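Local coordinates for uncharacterized protein SP1917 (PDB 3C9P) that is of unknown function but belongs to the DUF2200 family of bacterial proteins and folds as a small, mainly helical protein, at residues V34-S39 against K110-V115; V103-K108 against L116-K121. All coordinates share one frame; numbering follows the deposited sequence.

Contact 1 (34-39 with 110-115) and contact 2 (103-108 with 116-121) both use helix 112-119, at successive parts of its length, and their centres lie about 6 Å apart. In contact 1 the first turn of that helix meets helix 31-42, a buried join in which valine methyls pack beside a polar approach of Gln-36 to Ser-112. In contact 2 its last turn meets the end of helix 91-107, only partly buried, and the chemistry differs: an indole, a phenol and a lysine chain combine aromatic surface with polar groups. The two are continuous, since the Val-115 side chain packs on both Trp-105 and Leu-106 and Val-34 touches Leu-106.

Contact 1 (V34-S39 against K110-V115); sequences VHQVTS and KTSQQV
Val-37 sets one methyl against both Ser-112 and Val-115, joining helix 31-42 to the first turn of helix 112-119, a turn opened by a capping box at Thr-111 and Gln-114. The apolar part is compact. Val-37 CG1 lies 3.9 Å from Val-115 CG1, the two side chains crossing at about a right angle, and equally 3.9 Å from Ser-112 CB. With CG1 anti to the carbonyl carbon (chi1 -55°), Val-37 turns this branch toward the partner helix. Serine suits the facing position because it is small: the CA atoms of Val-37 and Ser-112 approach to 6.1 Å. Behind the contact, Val-115 also rests on Leu-102 of helix 91-107.

The polar link comes from Gln-36. Ser-112 OG probably donates a hydrogen bond to Gln-36 OE1, but the modelled separation is implausibly short and Gln-36 has two deposited conformers, so the detail is doubtful.

Two further sets of polar bonds stay within a single segment. Buried Thr-38 OG1 donates to Val-34 O at 2.8 Å, from above the carbonyl plane, while Thr-38 N binds the same oxygen. In the capping box Gln-114 N donates a hydrogen bond to Thr-111 OG1 at 3.0 Å; in return Thr-111 N donates to Gln-114 OE1 at 2.9 Å, in the carbonyl plane and on a lone pair.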
# COMPACT_ATOMS: atom_id res chain seq x y z
N VAL A 34 -6.77 6.03 -0.22
CA VAL A 34 -6.06 4.77 -0.44
C VAL A 34 -5.49 4.72 -1.84
O VAL A 34 -4.30 4.37 -2.01
CB VAL A 34 -6.95 3.52 -0.18
CG1 VAL A 34 -6.17 2.22 -0.46
CG2 VAL A 34 -7.44 3.52 1.26
N HIS A 35 -6.31 5.06 -2.84
CA HIS A 35 -5.82 5.10 -4.22
C HIS A 35 -4.61 6.04 -4.33
O HIS A 35 -3.64 5.72 -5.02
CB HIS A 35 -6.86 5.62 -5.23
CG HIS A 35 -8.21 4.96 -5.15
ND1 HIS A 35 -8.38 3.62 -4.84
CD2 HIS A 35 -9.44 5.46 -5.37
CE1 HIS A 35 -9.67 3.35 -4.83
NE2 HIS A 35 -10.34 4.44 -5.16
N GLN A 36 -4.71 7.21 -3.70
CA GLN A 36 -3.67 8.25 -3.76
C GLN A 36 -2.33 7.75 -3.17
O GLN A 36 -1.29 7.91 -3.78
CB GLN A 36 -4.16 9.55 -3.09
CG GLN A 36 -5.22 10.32 -3.97
CD GLN A 36 -6.02 11.40 -3.24
OE1 GLN A 36 -5.97 11.53 -2.00
NE2 GLN A 36 -6.79 12.18 -4.00
N VAL A 37 -2.37 7.14 -1.98
CA VAL A 37 -1.09 6.65 -1.38
C VAL A 37 -0.55 5.41 -2.14
O VAL A 37 0.66 5.23 -2.23
CB VAL A 37 -1.15 6.38 0.18
CG1 VAL A 37 -1.63 7.66 0.96
CG2 VAL A 37 -2.02 5.15 0.51
N THR A 38 -1.44 4.59 -2.69
CA THR A 38 -1.00 3.43 -3.47
C THR A 38 -0.30 3.92 -4.75
O THR A 38 0.78 3.42 -5.10
CB THR A 38 -2.19 2.52 -3.83
OG1 THR A 38 -2.84 2.09 -2.62
CG2 THR A 38 -1.72 1.29 -4.63
N SER A 39 -0.93 4.85 -5.44
CA SER A 39 -0.35 5.48 -6.64
C SER A 39 1.03 6.12 -6.35
O SER A 39 2.00 5.92 -7.08
CB SER A 39 -1.30 6.55 -7.15
OG SER A 39 -0.74 7.22 -8.28
N LYS A 110 -5.21 10.34 9.15
CA LYS A 110 -4.45 11.24 8.26
C LYS A 110 -5.08 11.35 6.87
O LYS A 110 -5.68 10.39 6.35
CB LYS A 110 -2.99 10.78 8.11
CG LYS A 110 -2.24 10.61 9.42
CD LYS A 110 -2.07 11.94 10.13
CE LYS A 110 -1.06 11.80 11.26
NZ LYS A 110 -1.22 12.93 12.23
N THR A 111 -4.95 12.51 6.25
CA THR A 111 -5.35 12.59 4.86
C THR A 111 -4.20 12.03 4.02
O THR A 111 -3.08 11.83 4.52
CB THR A 111 -5.62 14.03 4.44
OG1 THR A 111 -4.39 14.75 4.54
CG2 THR A 111 -6.69 14.70 5.35
N SER A 112 -4.45 11.79 2.74
CA SER A 112 -3.37 11.33 1.89
C SER A 112 -2.30 12.40 1.74
O SER A 112 -1.12 12.08 1.69
CB SER A 112 -3.90 10.85 0.53
OG SER A 112 -4.55 11.89 -0.16
N GLN A 113 -2.71 13.67 1.69
CA GLN A 113 -1.77 14.80 1.66
C GLN A 113 -0.83 14.75 2.89
O GLN A 113 0.40 14.89 2.77
CB GLN A 113 -2.52 16.14 1.59
CG GLN A 113 -1.62 17.38 1.48
CD GLN A 113 -2.39 18.70 1.63
OE1 GLN A 113 -3.62 18.74 1.53
NE2 GLN A 113 -1.67 19.78 1.89
N GLN A 114 -1.40 14.54 4.07
CA GLN A 114 -0.57 14.43 5.30
C GLN A 114 0.39 13.23 5.29
O GLN A 114 1.53 13.31 5.78
CB GLN A 114 -1.47 14.35 6.53
CG GLN A 114 -2.10 15.71 6.88
CD GLN A 114 -3.16 15.60 7.95
OE1 GLN A 114 -3.92 14.64 7.99
NE2 GLN A 114 -3.21 16.60 8.84
N VAL A 115 -0.08 12.11 4.75
CA VAL A 115 0.76 10.94 4.61
C VAL A 115 1.95 11.17 3.67
O VAL A 115 3.09 10.85 4.02
CB VAL A 115 -0.08 9.70 4.21
CG1 VAL A 115 0.83 8.51 3.91
CG2 VAL A 115 -1.02 9.37 5.33

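Contact 2 (V103-K108 against L116-K121)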
# COMPACT_ATOMS: atom_id res chain seq x y z
N VAL A 103 -1.58 2.91 4.71
CA VAL A 103 -3.00 2.71 4.91
C VAL A 103 -3.31 2.78 6.40
O VAL A 103 -4.36 3.28 6.80
CB VAL A 103 -3.48 1.36 4.32
CG1 VAL A 103 -4.91 1.09 4.70
CG2 VAL A 103 -3.41 1.44 2.78
N ASP A 104 -2.38 2.30 7.23
CA ASP A 104 -2.57 2.46 8.69
C ASP A 104 -2.67 3.93 9.09
O ASP A 104 -3.55 4.29 9.88
CB ASP A 104 -1.49 1.75 9.47
CG ASP A 104 -1.90 1.49 10.92
OD1 ASP A 104 -3.05 1.04 11.17
OD2 ASP A 104 -1.06 1.73 11.80
N TRP A 105 -1.82 4.79 8.52
CA TRP A 105 -1.96 6.23 8.75
C TRP A 105 -3.36 6.74 8.36
O TRP A 105 -3.93 7.52 9.09
CB TRP A 105 -0.90 7.07 8.02
CG TRP A 105 0.48 6.96 8.60
CD1 TRP A 105 1.59 6.42 7.98
CD2 TRP A 105 0.91 7.40 9.90
NE1 TRP A 105 2.68 6.51 8.82
CE2 TRP A 105 2.29 7.09 10.00
CE3 TRP A 105 0.27 8.02 10.98
CZ2 TRP A 105 3.05 7.39 11.15
CZ3 TRP A 105 1.02 8.31 12.15
CH2 TRP A 105 2.40 7.99 12.22
N LEU A 106 -3.88 6.31 7.21
CA LEU A 106 -5.23 6.69 6.80
C LEU A 106 -6.32 6.22 7.79
O LEU A 106 -7.26 6.99 8.09
CB LEU A 106 -5.54 6.22 5.37
CG LEU A 106 -4.55 6.65 4.28
CD1 LEU A 106 -4.93 6.04 2.92
CD2 LEU A 106 -4.48 8.15 4.18
N ALA A 107 -6.21 4.98 8.27
CA ALA A 107 -7.17 4.41 9.24
C ALA A 107 -7.09 5.17 10.55
O ALA A 107 -8.07 5.26 11.30
CB ALA A 107 -6.91 2.94 9.47
N LYS A 108 -5.92 5.74 10.79
CA LYS A 108 -5.69 6.55 11.95
C LYS A 108 -6.00 8.05 11.74
O LYS A 108 -5.71 8.86 12.61
CB LYS A 108 -4.26 6.33 12.45
CG LYS A 108 -4.28 5.38 13.58
CD LYS A 108 -3.20 4.37 13.55
CE LYS A 108 -3.88 3.03 13.52
NZ LYS A 108 -3.22 2.09 14.42
N LEU A 116 1.69 11.72 2.48
CA LEU A 116 2.75 12.07 1.56
C LEU A 116 3.70 13.10 2.18
O LEU A 116 4.92 12.98 2.05
CB LEU A 116 2.17 12.62 0.23
CG LEU A 116 1.95 11.64 -0.94
CD1 LEU A 116 1.10 10.45 -0.55
CD2 LEU A 116 1.36 12.38 -2.20
N GLU A 117 3.13 14.09 2.88
CA GLU A 117 3.96 15.12 3.50
C GLU A 117 4.91 14.53 4.54
O GLU A 117 6.02 15.00 4.70
CB GLU A 117 3.11 16.23 4.09
CG GLU A 117 2.60 17.19 3.01
CD GLU A 117 1.79 18.34 3.55
OE1 GLU A 117 1.89 18.61 4.76
OE2 GLU A 117 1.06 18.97 2.75
N LYS A 118 4.47 13.46 5.20
CA LYS A 118 5.28 12.73 6.17
C LYS A 118 6.54 12.14 5.55
O LYS A 118 7.60 12.11 6.18
CB LYS A 118 4.44 11.62 6.80
CG LYS A 118 5.04 10.94 8.01
CD LYS A 118 3.99 9.99 8.66
CE LYS A 118 3.06 10.72 9.65
NZ LYS A 118 3.84 11.25 10.84
N TYR A 119 6.43 11.64 4.32
CA TYR A 119 7.50 10.84 3.76
C TYR A 119 8.26 11.54 2.65
O TYR A 119 9.35 11.12 2.30
CB TYR A 119 6.98 9.47 3.30
CG TYR A 119 6.51 8.60 4.46
CD1 TYR A 119 7.42 8.08 5.38
CD2 TYR A 119 5.13 8.35 4.67
CE1 TYR A 119 6.99 7.30 6.48
CE2 TYR A 119 4.69 7.56 5.77
CZ TYR A 119 5.62 7.02 6.64
OH TYR A 119 5.21 6.25 7.72
N GLU A 120 7.69 12.61 2.11
CA GLU A 120 8.41 13.34 1.08
C GLU A 120 9.48 14.18 1.77
O GLU A 120 9.24 14.92 2.72
CB GLU A 120 7.48 14.08 0.10
CG GLU A 120 6.91 13.12 -0.99
CD GLU A 120 6.10 13.80 -2.11
OE1 GLU A 120 5.35 14.77 -1.84
OE2 GLU A 120 6.19 13.35 -3.28
N LYS A 121 10.72 13.96 1.36
CA LYS A 121 11.81 14.63 2.04
C LYS A 121 12.42 15.67 1.12
O LYS A 121 12.65 15.39 -0.05
CB LYS A 121 12.85 13.62 2.50
CG LYS A 121 12.28 12.52 3.40
CD LYS A 121 11.86 13.06 4.77
CE LYS A 121 11.34 11.88 5.64
NZ LYS A 121 10.86 12.34 6.96
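Trp-105, near the end of helix 91-107, is met by Lys-118 over one face and by Tyr-119 at its edge. Trp-105 NE1 donates to Tyr-119 OH at 2.8 Å with an N-H...O angle of 154°, the oxygen tilted slightly from the indole plane. The indole and phenol planes are inclined to each other. Lysine fits the face because its long chain offers both methylenes and a charge: Lys-118 CE lies 3.6 Å from the centroid of the Trp-105 six-membered ring, a CH-pi contact, and Lys-118 NZ lies 4.2 Å from the same centroid, a cation-pi contact. Bends at chi3 (-86°) and chi4 (-64°) fold the chain end across the indole, while CG of the same lysine covers a face of the neighbouring Tyr-119 ring.

Further out, Tyr-119 is flanked by Lys-101 and Leu-102 of helix 91-107 and by Trp-40 of helix 31-42, whose NE1 hydrogen-bonds Glu-120 OE2. An indole nitrogen can only donate, which fixes the phenol oxygen as acceptor; donating this hydrogen bond probably enriches the indole's pi cloud a little, to the benefit of the ammonium group above it.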